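Local coordinates for peptide from Structure-specific endonuclease subunit SLX4 (Saccharomyces cerevisiae, PDB 6J0Y), which contains an Rtt107-interacting motif and probably binds Rtt107, linking the structure-specific endonuclease subunit to that scaffold protein, at residues B[9-15]-B[48-54]. Residues are numbered along the deposited sequence; the frame is centred on the assembly and turned at random. Where two conformers were deposited one is given.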
loop_
_atom_site.group_PDB
_atom_site.type_symbol
_atom_site.label_atom_id
_atom_site.label_comp_id
_atom_site.label_asym_id
_atom_site.label_seq_id
_atom_site.Cartn_x
_atom_site.Cartn_y
_atom_site.Cartn_z
ATOM N N ILE B 9 4.707 17.395 9.887
ATOM C CA ILE B 9 3.795 16.593 9.083
ATOM C C ILE B 9 3.492 17.378 7.819
ATOM O O ILE B 9 3.563 18.612 7.799
ATOM C CB ILE B 9 2.490 16.257 9.832
ATOM C CG1 ILE B 9 1.757 17.548 10.221
ATOM C CG2 ILE B 9 2.777 15.387 11.070
ATOM C CD1 ILE B 9 0.399 17.291 10.880
ATOM N N ARG B 10 3.117 16.650 6.772
ATOM C CA ARG B 10 2.737 17.226 5.483
ATOM C C ARG B 10 1.246 17.538 5.477
ATOM O O ARG B 10 0.440 16.680 5.834
ATOM C CB ARG B 10 3.049 16.236 4.356
ATOM C CG ARG B 10 4.545 16.128 4.023
ATOM C CD ARG B 10 4.905 14.736 3.492
ATOM N NE ARG B 10 4.004 14.196 2.465
ATOM C CZ ARG B 10 3.869 14.668 1.228
ATOM N NH1 ARG B 10 4.539 15.753 0.830
ATOM N NH2 ARG B 10 3.031 14.045 0.397
ATOM N N VAL B 11 0.885 18.757 5.066
ATOM C CA VAL B 11 -0.513 19.166 4.954
ATOM C C VAL B 11 -0.737 19.745 3.565
ATOM O O VAL B 11 -0.043 20.686 3.166
ATOM C CB VAL B 11 -0.921 20.192 6.026
ATOM C CG1 VAL B 11 -2.424 20.469 5.931
ATOM C CG2 VAL B 11 -0.578 19.681 7.437
ATOM N N LYS B 12 -1.702 19.181 2.835
ATOM C CA LYS B 12 -2.064 19.665 1.502
ATOM C C LYS B 12 -3.221 20.640 1.639
ATOM O O LYS B 12 -4.297 20.265 2.114
ATOM C CB LYS B 12 -2.449 18.506 0.588
ATOM C CG LYS B 12 -2.825 18.947 -0.853
ATOM C CD LYS B 12 -3.340 17.748 -1.615
ATOM C CE LYS B 12 -3.905 18.154 -2.985
ATOM N NZ LYS B 12 -4.480 16.951 -3.638
ATOM N N LEU B 13 -3.000 21.877 1.188
ATOM C CA LEU B 13 -3.879 23.015 1.412
ATOM C C LEU B 13 -4.077 23.758 0.098
ATOM O O LEU B 13 -3.154 23.847 -0.707
ATOM C CB LEU B 13 -3.239 23.994 2.417
ATOM C CG LEU B 13 -3.848 24.247 3.783
ATOM C CD1 LEU B 13 -4.371 22.952 4.355
ATOM C CD2 LEU B 13 -2.793 24.865 4.691
ATOM N N LEU B 14 -5.259 24.338 -0.095
ATOM C CA LEU B 14 -5.412 25.305 -1.182
ATOM C C LEU B 14 -4.454 26.474 -0.969
ATOM O O LEU B 14 -4.293 26.967 0.150
ATOM C CB LEU B 14 -6.856 25.811 -1.256
ATOM C CG LEU B 14 -7.858 24.866 -1.917
ATOM C CD1 LEU B 14 -9.281 25.422 -1.842
ATOM C CD2 LEU B 14 -7.462 24.616 -3.368
ATOM N N GLN B 15 -3.780 26.888 -2.051
ATOM C CA GLN B 15 -2.839 28.003 -1.965
ATOM C C GLN B 15 -3.489 29.233 -1.340
ATOM O O GLN B 15 -2.873 29.917 -0.512
ATOM C CB GLN B 15 -2.289 28.325 -3.361
ATOM C CG GLN B 15 -1.223 29.408 -3.386
ATOM C CD GLN B 15 -1.791 30.775 -3.711
ATOM O OE1 GLN B 15 -2.596 30.924 -4.634
ATOM N NE2 GLN B 15 -1.374 31.785 -2.952
ATOM N N GLN B 48 -5.446 25.130 -7.177
ATOM C CA GLN B 48 -4.016 25.337 -6.961
ATOM C C GLN B 48 -3.692 25.020 -5.504
ATOM O O GLN B 48 -4.185 25.695 -4.593
ATOM C CB GLN B 48 -3.614 26.769 -7.315
ATOM C CG GLN B 48 -2.138 27.090 -7.058
ATOM C CD GLN B 48 -1.191 26.189 -7.843
ATOM O OE1 GLN B 48 -1.150 26.242 -9.077
ATOM N NE2 GLN B 48 -0.419 25.363 -7.128
ATOM N N PHE B 49 -2.881 23.988 -5.288
ATOM C CA PHE B 49 -2.543 23.522 -3.958
ATOM C C PHE B 49 -1.104 23.862 -3.595
ATOM O O PHE B 49 -0.261 24.195 -4.433
ATOM C CB PHE B 49 -2.739 22.009 -3.843
ATOM C CG PHE B 49 -4.179 21.581 -3.901
ATOM C CD1 PHE B 49 -4.975 21.655 -2.771
ATOM C CD2 PHE B 49 -4.729 21.117 -5.074
ATOM C CE1 PHE B 49 -6.314 21.258 -2.813
ATOM C CE2 PHE B 49 -6.062 20.730 -5.130
ATOM C CZ PHE B 49 -6.852 20.806 -4.002
ATOM N N CYS B 50 -0.845 23.747 -2.304
ATOM C CA CYS B 50 0.508 23.761 -1.781
ATOM C C CYS B 50 0.623 22.656 -0.745
ATOM O O CYS B 50 -0.378 22.144 -0.242
ATOM C CB CYS B 50 0.854 25.094 -1.141
ATOM S SG CYS B 50 -0.170 25.351 0.274
ATOM N N ILE B 51 1.863 22.275 -0.459
ATOM C CA ILE B 51 2.179 21.368 0.635
ATOM C C ILE B 51 2.886 22.201 1.693
ATOM O O ILE B 51 3.849 22.911 1.384
ATOM C CB ILE B 51 3.072 20.195 0.192
ATOM C CG1 ILE B 51 2.342 19.289 -0.804
ATOM C CG2 ILE B 51 3.543 19.389 1.429
ATOM C CD1 ILE B 51 1.118 18.568 -0.218
ATOM N N ALA B 52 2.395 22.142 2.924
ATOM C CA ALA B 52 3.060 22.770 4.056
ATOM C C ALA B 52 3.622 21.699 4.981
ATOM O O ALA B 52 2.940 20.713 5.289
ATOM C CB ALA B 52 2.094 23.676 4.822
ATOM N N ASP B 53 4.869 21.887 5.415
ATOM C CA ASP B 53 5.443 21.093 6.499
ATOM C C ASP B 53 5.151 21.829 7.794
ATOM O O ASP B 53 5.695 22.912 8.028
ATOM C CB ASP B 53 6.952 20.914 6.329
ATOM C CG ASP B 53 7.314 20.098 5.123
ATOM O OD1 ASP B 53 6.582 19.122 4.806
ATOM O OD2 ASP B 53 8.340 20.433 4.491
ATOM N N ILE B 54 4.302 21.248 8.636
ATOM C CA ILE B 54 3.832 21.896 9.851
ATOM C C ILE B 54 4.513 21.208 11.027
ATOM O O ILE B 54 4.408 19.986 11.185
ATOM C CB ILE B 54 2.300 21.822 9.965
ATOM C CG1 ILE B 54 1.630 22.482 8.747
ATOM C CG2 ILE B 54 1.831 22.432 11.287
ATOM C CD1 ILE B 54 1.801 23.987 8.681
HETATM O O HOH W 1 6.727 17.481 1.819
#
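The phenyl ring of F49 is gripped on both faces by residues of the 9-15 segment. K12 CE sits over its centre, 3.6 Å from the ring centroid and 12° off the normal. K12 NZ follows at 4.4 Å from the F49 centroid, still over the face, as expected of a cation-pi contact. The opposite face takes L14 CD2, displaced toward the rim, 3.6 Å from F49 CE1, while L13 O lies at the ring edge. The K12 side chain reaches the ring because it is stretched out from CB onward, its CG opposite the backbone nitrogen, and it passes over F49 at a slant. Were the ring of F49 cut back to an alanine, the K12 ammonium would probably lose the ring face it lies over here, and L14 CD2 the surface it packs on. The other flat group, the R10 guanidinium, holds a water in its plane at one edge, 3.0 Å from NH1, and I51 CG2 approaches it obliquely. That water also reaches D53 OD1 weakly; R10 NH1 forms a salt bridge with an acidic side chain, and NH2 a hydrogen bond with a polar one, of the chain of another protein, and D53 OD2 is bonded to N29 and Y31.

The two strands are antiparallel (148°), and 49-55 is the central strand of a three-stranded sheet completed by 27-32. Paired N-H and C=O groups link I9 with I54, V11 with A52 and L13 with C50; A52 N to V11 O is nearly straight at 174°. A further bond, Q15 N to Q48 O at 2.8 Å, extends the pairing past L14 and F49.

On the face shared by I9, V11, L13, C50, A52 and I54 the packing is apolar, with V11 CG2 3.8 Å from I54 CG1. On the other face, I51 CD1 touches K12 CB at 3.7 Å.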